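Local coordinates for protein catalase-3 (Neurospora crassa, PDB 4AJ9) that breaks down hydrogen peroxide to oxygen and water with a heme cofactor, as a large-subunit catalase built as a tetramer, at residues 473-476 with 477-481; 486-489 with 490-493. All blocks are in the same frame, centred on the assembly; numbering follows the deposited sequence.

Contact 1 (473-476 with 477-481); sequences NEQV and KKNVL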
loop_
_atom_site.group_PDB
_atom_site.type_symbol
_atom_site.label_atom_id
_atom_site.label_comp_id
_atom_site.label_asym_id
_atom_site.label_seq_id
_atom_site.Cartn_x
_atom_site.Cartn_y
_atom_site.Cartn_z
ATOM N N ASN C 473 17.863 -25.323 -25.741
ATOM C CA ASN C 473 17.026 -25.661 -26.890
ATOM C C ASN C 473 17.780 -25.508 -28.206
ATOM O O ASN C 473 18.239 -24.421 -28.538
ATOM C CB ASN C 473 15.762 -24.807 -26.923
ATOM C CG ASN C 473 14.834 -25.200 -28.057
ATOM O OD1 ASN C 473 15.053 -24.843 -29.222
ATOM N ND2 ASN C 473 13.801 -25.949 -27.724
ATOM N N GLU C 474 17.908 -26.602 -28.954
ATOM C CA GLU C 474 18.686 -26.585 -30.190
ATOM C C GLU C 474 18.113 -25.634 -31.246
ATOM O O GLU C 474 18.866 -24.884 -31.871
ATOM C CB GLU C 474 18.836 -27.997 -30.773
ATOM C CG GLU C 474 19.643 -28.049 -32.059
ATOM C CD GLU C 474 21.139 -28.234 -31.818
ATOM O OE1 GLU C 474 21.653 -27.771 -30.774
ATOM O OE2 GLU C 474 21.800 -28.858 -32.677
ATOM N N GLN C 475 16.799 -25.666 -31.467
ATOM C CA GLN C 475 16.214 -24.770 -32.476
ATOM C C GLN C 475 16.494 -23.303 -32.164
ATOM O O GLN C 475 16.752 -22.503 -33.068
ATOM C CB GLN C 475 14.709 -24.989 -32.642
ATOM C CG GLN C 475 14.117 -24.219 -33.827
ATOM C CD GLN C 475 14.839 -24.542 -35.127
ATOM O OE1 GLN C 475 15.166 -25.697 -35.392
ATOM N NE2 GLN C 475 15.117 -23.517 -35.929
ATOM N N VAL C 476 16.425 -22.942 -30.884
ATOM C CA VAL C 476 16.721 -21.572 -30.493
ATOM C C VAL C 476 18.148 -21.194 -30.892
ATOM O O VAL C 476 18.374 -20.127 -31.466
ATOM C CB VAL C 476 16.450 -21.313 -28.985
ATOM C CG1 VAL C 476 17.015 -19.965 -28.566
ATOM C CG2 VAL C 476 14.941 -21.387 -28.697
ATOM N N LYS C 477 19.117 -22.068 -30.614
ATOM C CA LYS C 477 20.487 -21.806 -31.053
ATOM C C LYS C 477 20.572 -21.618 -32.571
ATOM O O LYS C 477 21.310 -20.759 -33.043
ATOM C CB LYS C 477 21.465 -22.886 -30.566
ATOM C CG LYS C 477 21.900 -22.689 -29.108
ATOM C CD LYS C 477 22.806 -23.812 -28.611
ATOM C CE LYS C 477 22.053 -25.131 -28.472
ATOM N NZ LYS C 477 22.940 -26.208 -27.931
ATOM N N LYS C 478 19.819 -22.415 -33.331
ATOM C CA LYS C 478 19.852 -22.298 -34.788
ATOM C C LYS C 478 19.220 -20.989 -35.233
ATOM O O LYS C 478 19.693 -20.347 -36.173
ATOM C CB LYS C 478 19.139 -23.470 -35.457
ATOM C CG LYS C 478 19.875 -24.790 -35.343
ATOM C CD LYS C 478 19.070 -25.891 -36.022
ATOM C CE LYS C 478 19.806 -27.224 -35.989
ATOM N NZ LYS C 478 18.897 -28.345 -36.364
ATOM N N ASN C 479 18.146 -20.599 -34.549
ATOM C CA ASN C 479 17.480 -19.324 -34.811
ATOM C C ASN C 479 18.430 -18.166 -34.557
ATOM O O ASN C 479 18.463 -17.199 -35.310
ATOM C CB ASN C 479 16.219 -19.194 -33.949
ATOM C CG ASN C 479 15.155 -20.184 -34.340
ATOM O OD1 ASN C 479 15.195 -20.733 -35.433
ATOM N ND2 ASN C 479 14.190 -20.415 -33.456
ATOM N N VAL C 480 19.204 -18.271 -33.482
ATOM C CA VAL C 480 20.220 -17.269 -33.178
ATOM C C VAL C 480 21.270 -17.174 -34.295
ATOM O O VAL C 480 21.589 -16.081 -34.750
ATOM C CB VAL C 480 20.886 -17.549 -31.813
ATOM C CG1 VAL C 480 22.092 -16.655 -31.605
ATOM C CG2 VAL C 480 19.871 -17.351 -30.691
ATOM N N LEU C 481 21.786 -18.317 -34.753
ATOM C CA LEU C 481 22.761 -18.321 -35.853
ATOM C C LEU C 481 22.184 -17.697 -37.118
ATOM O O LEU C 481 22.851 -16.927 -37.798
ATOM C CB LEU C 481 23.245 -19.738 -36.169
ATOM C CG LEU C 481 24.284 -20.305 -35.204
ATOM C CD1 LEU C 481 24.667 -21.712 -35.623
ATOM C CD2 LEU C 481 25.513 -19.404 -35.158
HETATM O O HOH W 1 24.550 -26.883 -30.122
#
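The backbone of 473-476 runs straight into 477-481 as the first turns of helix 474-487, with four successive i to i+4 bonds, the first from K477 N to N473 O at 3.3 Å. N473 is the N-cap. Its CG lies trans to the backbone N (chi1 -176°), which places OD1 forward over the first turn to accept V476 N at 2.9 Å, in the plane of its carbonyl. One otherwise unmatched first-turn amide is thereby satisfied.

Two polar side-chain pairs line the turn, Q475-N479 four residues apart and E474-K477 three apart. Q475 bends at chi2 and brings NE2 to N479 OD1 (2.8 Å). The oxygen lies nearly in the plane of the donor amide, but the donor stands 40° out of the N479 carbonyl plane, and the two amides are turned 56° apart; the bond is short although the donor does not sit on a lone pair of that oxygen. On another side of the helix, E474 OE1 and K477 NZ form a long salt bridge of 3.5 Å, while the aliphatic chain of K478 runs past E474, its CE 4.0 Å from E474 CG.

V476 CG1 and V480 CG2, both on buried residues, lie 4.4 Å apart, a loose apolar contact. V480 packs on W177 and S181 of helix 174-182, whereas V476, Q475 and N479 pack against Y401 of a second subunit, so this turn also belongs to a subunit interface. A water reinforces the ion pair: it donates to E474 OE1 and accepts from K477 NZ at 2.8 Å.

Contact 2 (486-489 with 490-493); sequences KISN and DVAK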
loop_
_atom_site.group_PDB
_atom_site.type_symbol
_atom_site.label_atom_id
_atom_site.label_comp_id
_atom_site.label_asym_id
_atom_site.label_seq_id
_atom_site.Cartn_x
_atom_site.Cartn_y
_atom_site.Cartn_z
ATOM N N LYS C 486 22.697 -12.756 -40.641
ATOM C CA LYS C 486 22.142 -11.652 -41.414
ATOM C C LYS C 486 22.937 -10.385 -41.156
ATOM O O LYS C 486 22.880 -9.419 -41.921
ATOM C CB LYS C 486 20.667 -11.427 -41.069
ATOM C CG LYS C 486 19.733 -12.450 -41.666
ATOM C CD LYS C 486 18.309 -12.149 -41.255
ATOM C CE LYS C 486 17.365 -13.298 -41.594
ATOM N NZ LYS C 486 17.157 -13.464 -43.059
ATOM N N ILE C 487 23.688 -10.399 -40.066
ATOM C CA ILE C 487 24.529 -9.278 -39.702
ATOM C C ILE C 487 25.925 -9.437 -40.297
ATOM O O ILE C 487 26.470 -8.504 -40.884
ATOM C CB ILE C 487 24.650 -9.159 -38.170
ATOM C CG1 ILE C 487 23.310 -8.737 -37.559
ATOM C CG2 ILE C 487 25.720 -8.166 -37.798
ATOM C CD1 ILE C 487 23.309 -8.765 -36.034
ATOM N N SER C 488 26.497 -10.626 -40.128
ATOM C CA SER C 488 27.835 -10.917 -40.618
ATOM C C SER C 488 28.033 -12.421 -40.740
ATOM O O SER C 488 27.904 -13.157 -39.766
ATOM C CB SER C 488 28.886 -10.326 -39.677
ATOM O OG SER C 488 30.178 -10.828 -39.965
ATOM N N ASN C 489 28.319 -12.879 -41.950
ATOM C CA ASN C 489 28.598 -14.288 -42.161
ATOM C C ASN C 489 29.777 -14.794 -41.325
ATOM O O ASN C 489 29.719 -15.895 -40.784
ATOM C CB ASN C 489 28.804 -14.590 -43.651
ATOM C CG ASN C 489 29.100 -16.051 -43.907
ATOM O OD1 ASN C 489 30.216 -16.407 -44.281
ATOM N ND2 ASN C 489 28.101 -16.910 -43.698
ATOM N N ASP C 490 30.838 -13.996 -41.206
ATOM C CA ASP C 490 31.998 -14.404 -40.414
ATOM C C ASP C 490 31.656 -14.522 -38.925
ATOM O O ASP C 490 32.129 -15.428 -38.244
ATOM C CB ASP C 490 33.157 -13.420 -40.572
ATOM C CG ASP C 490 34.439 -13.940 -39.960
ATOM O OD1 ASP C 490 34.767 -15.114 -40.215
ATOM O OD2 ASP C 490 35.111 -13.192 -39.214
ATOM N N VAL C 491 30.849 -13.595 -38.420
ATOM C CA VAL C 491 30.431 -13.662 -37.025
ATOM C C VAL C 491 29.676 -14.957 -36.772
ATOM O O VAL C 491 29.961 -15.675 -35.810
ATOM C CB VAL C 491 29.551 -12.459 -36.618
ATOM C CG1 VAL C 491 28.882 -12.735 -35.267
ATOM C CG2 VAL C 491 30.387 -11.195 -36.525
ATOM N N ALA C 492 28.722 -15.267 -37.645
ATOM C CA ALA C 492 27.911 -16.464 -37.465
ATOM C C ALA C 492 28.772 -17.728 -37.550
ATOM O O ALA C 492 28.587 -18.661 -36.771
ATOM C CB ALA C 492 26.771 -16.504 -38.483
ATOM N N LYS C 493 29.712 -17.754 -38.493
ATOM C CA LYS C 493 30.658 -18.872 -38.609
ATOM C C LYS C 493 31.438 -19.074 -37.308
ATOM O O LYS C 493 31.498 -20.185 -36.751
ATOM C CB LYS C 493 31.613 -18.660 -39.799
ATOM C CG LYS C 493 30.974 -18.974 -41.163
ATOM C CD LYS C 493 31.771 -18.377 -42.324
ATOM C CE LYS C 493 33.130 -19.032 -42.486
ATOM N NZ LYS C 493 33.014 -20.437 -42.972
#
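An N-cap opens helix 489-499 where the chain turns out of helix 474-487, and S488 is the capping residue. S488 and V491 carry the contact: S488 OG accepts V491 N at 3.2 Å, a nearly straight bond. The serine backbone is extended (phi/psi -160/120), unlike the helical N489 after it, which marks the break between the helices. With OG trans to its own N (chi1 167°), the hydroxyl oxygen lies over the new turn and takes up the V491 amide. The same side chain also makes apolar contact, as S488 CB lies 3.6 Å from V491 CG2.

Backbone bonds then carry the helix on, A492 N to S488 O at 3.1 Å and K493 N to N489 O at 3.0 Å. S488 thus holds two successive amides, one through its hydroxyl and one through its carbonyl.

N489 and K493 cross at a slant one turn apart. The touching atoms are N489 OD1 and K493 CD, 3.2 Å apart, so the amide oxygen meets the lysine's methylene chain. The nitrogen end of that amide is held elsewhere, with ND2 donating to N485 OD1 and to P504 O. D490 reaches forward to a salt bridge with R494, one turn on.

The cap faces helix 443-450, where S488 touches R446 and V491 touches F449, while R446 also donates to I487 O. I487 reaches L187 and F191 of helix 187-193, so the junction packs against both helices, 443-450 and 187-193.

Overall arrangement
Following the chain, contact 1 (473-476 with 477-481) starts helix 474-487, and contact 2 (486-489 with 490-493) spans the step from its end into helix 489-499. They come in series, neither nesting nor crossing, and each joins adjacent segments, so no long loop is closed. Both are helix starts, one capped by an asparagine and one by a serine. Their centres are about 14 Å apart, and they touch where L481 CD2 packs on A492 O at 3.6 Å, consistent with the second helix folding back beside the first, as contacts of L481 with V495 and A496 also indicate. Contact 1 faces helix 174-182 and other subunits; contact 2 stays within its chain, against helices 187-193 and 443-450.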